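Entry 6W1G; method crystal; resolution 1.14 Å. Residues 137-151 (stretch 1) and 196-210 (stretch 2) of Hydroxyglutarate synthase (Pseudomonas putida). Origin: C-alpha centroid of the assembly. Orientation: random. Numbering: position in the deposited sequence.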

# COMPACT_ATOMS: atom_id res chain seq x y z
N LEU A 137 -22.98 11.04 -5.01
CA LEU A 137 -23.19 10.20 -6.18
C LEU A 137 -24.36 9.25 -6.01
O LEU A 137 -24.67 8.51 -6.95
CB LEU A 137 -21.90 9.44 -6.50
CG LEU A 137 -20.70 10.35 -6.75
CD1 LEU A 137 -19.39 9.61 -6.50
CD2 LEU A 137 -20.71 10.94 -8.17
N ILE A 138 -25.02 9.25 -4.85
CA ILE A 138 -26.26 8.51 -4.66
C ILE A 138 -27.40 9.37 -5.19
O ILE A 138 -27.64 10.48 -4.70
CB ILE A 138 -26.48 8.16 -3.18
CG1 ILE A 138 -25.28 7.39 -2.64
CG2 ILE A 138 -27.77 7.36 -3.00
CD1 ILE A 138 -25.41 7.00 -1.19
N ASP A 139 -28.13 8.85 -6.19
CA ASP A 139 -29.19 9.59 -6.84
C ASP A 139 -30.58 9.18 -6.37
O ASP A 139 -31.57 9.54 -7.02
CB ASP A 139 -29.08 9.46 -8.36
CG ASP A 139 -27.77 10.02 -8.89
OD1 ASP A 139 -27.08 10.72 -8.13
OD2 ASP A 139 -27.43 9.75 -10.06
N ASN A 140 -30.68 8.43 -5.28
CA ASN A 140 -31.96 8.19 -4.63
C ASN A 140 -31.96 8.99 -3.34
O ASN A 140 -31.35 8.55 -2.34
CB ASN A 140 -32.16 6.70 -4.33
CG ASN A 140 -33.60 6.38 -3.98
OD1 ASN A 140 -33.90 5.99 -2.85
ND2 ASN A 140 -34.50 6.55 -4.94
N PRO A 141 -32.59 10.15 -3.29
CA PRO A 141 -32.42 11.04 -2.13
C PRO A 141 -32.70 10.40 -0.78
O PRO A 141 -32.01 10.72 0.19
CB PRO A 141 -33.41 12.18 -2.41
CG PRO A 141 -33.57 12.20 -3.88
CD PRO A 141 -33.46 10.76 -4.33
N GLN A 142 -33.71 9.53 -0.67
CA GLN A 142 -34.01 8.96 0.64
C GLN A 142 -32.88 8.05 1.11
O GLN A 142 -32.60 7.97 2.31
CB GLN A 142 -35.32 8.18 0.61
CG GLN A 142 -36.46 9.00 0.11
CD GLN A 142 -37.79 8.54 0.65
OE1 GLN A 142 -38.20 7.40 0.45
NE2 GLN A 142 -38.48 9.43 1.36
N LEU A 143 -32.23 7.36 0.17
CA LEU A 143 -31.11 6.49 0.51
C LEU A 143 -29.91 7.30 0.98
O LEU A 143 -29.23 6.89 1.92
CB LEU A 143 -30.76 5.61 -0.69
CG LEU A 143 -29.92 4.35 -0.53
CD1 LEU A 143 -28.44 4.68 -0.33
CD2 LEU A 143 -30.43 3.49 0.63
N ARG A 144 -29.65 8.44 0.36
CA ARG A 144 -28.55 9.35 0.75
C ARG A 144 -28.83 9.86 2.16
O ARG A 144 -27.95 9.84 2.97
CB ARG A 144 -28.41 10.46 -0.29
CG ARG A 144 -27.17 11.32 -0.15
CD ARG A 144 -27.19 12.56 -1.01
NE ARG A 144 -26.02 13.35 -0.72
CZ ARG A 144 -26.02 14.56 -0.21
NH1 ARG A 144 -24.87 15.17 0.00
NH2 ARG A 144 -27.16 15.17 0.06
N GLU A 145 -30.06 10.28 2.43
CA GLU A 145 -30.43 10.76 3.75
C GLU A 145 -30.26 9.69 4.82
O GLU A 145 -29.78 9.97 5.91
CB GLU A 145 -31.89 11.22 3.75
CG GLU A 145 -32.23 12.32 2.76
CD GLU A 145 -33.70 12.39 2.40
OE1 GLU A 145 -34.53 11.77 3.10
OE2 GLU A 145 -34.03 13.08 1.41
N LEU A 146 -30.68 8.45 4.52
CA LEU A 146 -30.50 7.38 5.49
C LEU A 146 -29.02 7.20 5.79
O LEU A 146 -28.60 7.21 6.96
CB LEU A 146 -31.12 6.09 4.96
CG LEU A 146 -30.83 4.82 5.77
CD1 LEU A 146 -31.35 4.95 7.19
CD2 LEU A 146 -31.44 3.59 5.07
N ALA A 147 -28.20 7.07 4.75
CA ALA A 147 -26.76 6.90 4.95
C ALA A 147 -26.17 8.05 5.76
O ALA A 147 -25.37 7.83 6.68
CB ALA A 147 -26.07 6.79 3.61
N GLN A 148 -26.52 9.29 5.39
CA GLN A 148 -25.98 10.43 6.12
C GLN A 148 -26.37 10.38 7.59
O GLN A 148 -25.54 10.64 8.47
CB GLN A 148 -26.45 11.74 5.49
CG GLN A 148 -25.67 12.11 4.27
CD GLN A 148 -26.03 13.49 3.76
OE1 GLN A 148 -25.38 14.48 4.09
NE2 GLN A 148 -27.08 13.56 2.95
N SER A 149 -27.63 10.03 7.88
CA SER A 149 -28.04 10.04 9.28
C SER A 149 -27.33 8.95 10.08
O SER A 149 -26.86 9.21 11.19
CB SER A 149 -29.56 9.95 9.44
OG SER A 149 -30.11 8.94 8.61
N ILE A 150 -27.19 7.75 9.51
CA ILE A 150 -26.52 6.67 10.23
C ILE A 150 -25.08 7.04 10.49
O ILE A 150 -24.56 6.88 11.61
CB ILE A 150 -26.64 5.35 9.45
CG1 ILE A 150 -28.09 4.89 9.48
CG2 ILE A 150 -25.72 4.32 10.04
CD1 ILE A 150 -28.44 3.93 8.36
N LEU A 151 -24.39 7.55 9.47
CA LEU A 151 -22.98 7.88 9.60
C LEU A 151 -22.78 9.06 10.54
O LEU A 151 -21.78 9.12 11.27
CB LEU A 151 -22.40 8.20 8.23
CG LEU A 151 -22.25 7.01 7.29
CD1 LEU A 151 -21.83 7.51 5.94
CD2 LEU A 151 -21.24 6.04 7.86
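Stretch 2 (196-210) ATVTAEQYQQLHDQH

Two helices need not exchange a single hydrogen bond to pack against each other, and this pair from hydroxyglutarate synthase is a compact example. Stretch 1 opens as a loop, with Asn140 at the N-cap position, and is helical from Pro141 to Leu151 and beyond. Stretch 2 begins as a loop, turns into a helix at Ala200 and leaves helical geometry at His210. The two axes approach to 10.6 Å, and their N-to-C directions differ by 115°, a signed crossing angle of -115°. The helices cross steeply, somewhat past perpendicular; the backbone register runs in reverse, from Ile138 near Gln209 to Ile150 near Thr197.

The contact begins before the first helix does. At Ile138, CG2 lies 3.7 Å from NE2 of Gln209, whose chi1 t, chi2 p conformation folds the amide back along this loop. The same side chain passes Asn140, where CB is 4.4 Å from Gln209 OE1.

In the first turn of the helix, Leu143 points toward stretch 2 and makes the central apolar contact. Its CD2 is 3.6 Å from CD2 of Leu206 and 3.8 Å from CB of Gln205, while its CD1 comes within 4.1 Å of Gln209 CG. Here the backbones are closest in register, with the CA atoms of Leu143 and Leu206 7.0 Å apart. Leu206 leaves its backbone sideways, but its end comes nearer, which carries a methyl group to the neighbouring helix.

Leu146 and Ala147 continue the surface. Leu146 CD1 rests 3.5 Å from NE2 of Gln202, an apolar group against the amide, and Ala147 CB lies 4.4 Å from Leu206 CD2. Gln202 is held at its own end of the helix by a reciprocal pair of bonds: its backbone N donates to Thr199 OG1 at 3.0 Å, capping the helix, and Thr199 N donates to Gln202 OE1, also at 3.0 Å. The amide oxygen thus accepts from Thr199 N while NE2 faces Leu146.

One turn further, Ile150 reaches past the second helix to the segment that precedes it. Its CD1 packs 3.3 Å from CG1 of Val198, a tight apolar contact, and its CG2 lies 3.6 Å from OG1 of Thr197. Altogether 476 Å² is buried, counting both sides, and the general lesson is that aliphatic side chains along one helical face can pack on a crossing helix and its flanking loop, glutamine side chains included, with no hydrogen bond between the two stretches.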

# COMPACT_ATOMS: atom_id res chain seq x y z
N ALA A 196 -24.97 -5.32 12.71
CA ALA A 196 -25.18 -4.15 11.88
C ALA A 196 -25.92 -3.05 12.66
O ALA A 196 -26.60 -3.29 13.66
CB ALA A 196 -26.04 -4.49 10.67
N THR A 197 -25.79 -1.84 12.14
CA THR A 197 -26.43 -0.66 12.70
C THR A 197 -27.76 -0.35 12.03
O THR A 197 -28.38 0.67 12.35
CB THR A 197 -25.49 0.53 12.52
OG1 THR A 197 -25.42 0.87 11.13
CG2 THR A 197 -24.09 0.18 12.98
N VAL A 198 -28.23 -1.22 11.13
CA VAL A 198 -29.39 -0.96 10.30
C VAL A 198 -30.28 -2.20 10.34
O VAL A 198 -29.86 -3.28 10.75
CB VAL A 198 -28.99 -0.63 8.84
CG1 VAL A 198 -28.24 0.68 8.81
CG2 VAL A 198 -28.16 -1.77 8.24
N THR A 199 -31.53 -2.01 9.92
CA THR A 199 -32.44 -3.12 9.75
C THR A 199 -32.08 -3.89 8.48
O THR A 199 -31.37 -3.39 7.61
CB THR A 199 -33.88 -2.62 9.64
OG1 THR A 199 -34.02 -1.86 8.43
CG2 THR A 199 -34.26 -1.77 10.84
N ALA A 200 -32.59 -5.11 8.38
CA ALA A 200 -32.38 -5.89 7.17
C ALA A 200 -32.88 -5.13 5.95
O ALA A 200 -32.24 -5.14 4.88
CB ALA A 200 -33.09 -7.24 7.28
N GLU A 201 -34.02 -4.45 6.09
CA GLU A 201 -34.57 -3.67 4.99
C GLU A 201 -33.61 -2.58 4.56
O GLU A 201 -33.25 -2.46 3.38
CB GLU A 201 -35.91 -3.06 5.43
CG GLU A 201 -36.62 -2.25 4.35
CD GLU A 201 -37.31 -3.13 3.32
OE1 GLU A 201 -36.75 -4.19 3.00
OE2 GLU A 201 -38.40 -2.75 2.83
N GLN A 202 -33.18 -1.76 5.52
CA GLN A 202 -32.20 -0.71 5.23
C GLN A 202 -30.92 -1.29 4.62
O GLN A 202 -30.40 -0.76 3.64
CB GLN A 202 -31.90 0.06 6.51
CG GLN A 202 -33.09 0.85 7.05
CD GLN A 202 -32.85 1.44 8.43
OE1 GLN A 202 -32.11 0.88 9.23
NE2 GLN A 202 -33.48 2.58 8.70
N TYR A 203 -30.41 -2.37 5.20
CA TYR A 203 -29.22 -3.01 4.64
C TYR A 203 -29.44 -3.39 3.19
O TYR A 203 -28.54 -3.23 2.35
CB TYR A 203 -28.86 -4.25 5.45
CG TYR A 203 -27.61 -4.96 4.96
CD1 TYR A 203 -26.36 -4.62 5.47
CD2 TYR A 203 -27.68 -5.96 4.00
CE1 TYR A 203 -25.21 -5.26 5.03
CE2 TYR A 203 -26.53 -6.61 3.56
CZ TYR A 203 -25.30 -6.26 4.08
OH TYR A 203 -24.16 -6.89 3.65
N GLN A 204 -30.64 -3.88 2.87
CA GLN A 204 -30.94 -4.28 1.50
C GLN A 204 -30.88 -3.09 0.55
O GLN A 204 -30.31 -3.18 -0.54
CB GLN A 204 -32.33 -4.91 1.45
CG GLN A 204 -32.71 -5.41 0.07
CD GLN A 204 -31.70 -6.41 -0.48
OE1 GLN A 204 -31.14 -7.21 0.27
NE2 GLN A 204 -31.46 -6.35 -1.78
N GLN A 205 -31.50 -1.97 0.93
CA GLN A 205 -31.53 -0.81 0.05
C GLN A 205 -30.13 -0.25 -0.16
O GLN A 205 -29.77 0.12 -1.28
CB GLN A 205 -32.45 0.26 0.64
CG GLN A 205 -33.91 -0.11 0.73
CD GLN A 205 -34.71 0.93 1.48
OE1 GLN A 205 -34.49 1.16 2.67
NE2 GLN A 205 -35.64 1.57 0.79
N LEU A 206 -29.34 -0.19 0.91
CA LEU A 206 -27.96 0.28 0.78
C LEU A 206 -27.14 -0.65 -0.11
O LEU A 206 -26.35 -0.19 -0.93
CB LEU A 206 -27.32 0.40 2.17
CG LEU A 206 -27.98 1.34 3.16
CD1 LEU A 206 -27.57 1.08 4.59
CD2 LEU A 206 -27.65 2.78 2.82
N HIS A 207 -27.32 -1.96 0.05
CA HIS A 207 -26.51 -2.95 -0.64
C HIS A 207 -26.78 -2.98 -2.14
O HIS A 207 -25.86 -3.19 -2.93
CB HIS A 207 -26.77 -4.32 -0.01
CG HIS A 207 -26.02 -5.45 -0.65
ND1 HIS A 207 -24.67 -5.40 -0.89
CD2 HIS A 207 -26.44 -6.66 -1.09
CE1 HIS A 207 -24.28 -6.53 -1.46
NE2 HIS A 207 -25.34 -7.31 -1.59
N ASP A 208 -28.03 -2.77 -2.54
CA ASP A 208 -28.34 -2.74 -3.97
C ASP A 208 -27.90 -1.45 -4.64
O ASP A 208 -27.70 -1.44 -5.86
CB ASP A 208 -29.84 -2.95 -4.22
CG ASP A 208 -30.36 -4.24 -3.63
OD1 ASP A 208 -31.60 -4.34 -3.48
OD2 ASP A 208 -29.56 -5.13 -3.28
N GLN A 209 -27.76 -0.36 -3.88
CA GLN A 209 -27.20 0.87 -4.42
C GLN A 209 -25.74 0.67 -4.79
O GLN A 209 -25.31 1.01 -5.90
CB GLN A 209 -27.38 1.99 -3.41
CG GLN A 209 -26.93 3.35 -3.89
CD GLN A 209 -27.89 3.98 -4.89
OE1 GLN A 209 -29.08 3.67 -4.91
NE2 GLN A 209 -27.37 4.88 -5.71
N HIS A 210 -24.96 0.11 -3.87
CA HIS A 210 -23.59 -0.32 -4.12
C HIS A 210 -23.16 -1.13 -2.92
O HIS A 210 -23.40 -0.73 -1.78
CB HIS A 210 -22.66 0.90 -4.32
CG HIS A 210 -21.45 0.60 -5.13
ND1 HIS A 210 -20.35 -0.06 -4.62
CD2 HIS A 210 -21.16 0.86 -6.43
CE1 HIS A 210 -19.44 -0.19 -5.56
NE2 HIS A 210 -19.91 0.34 -6.67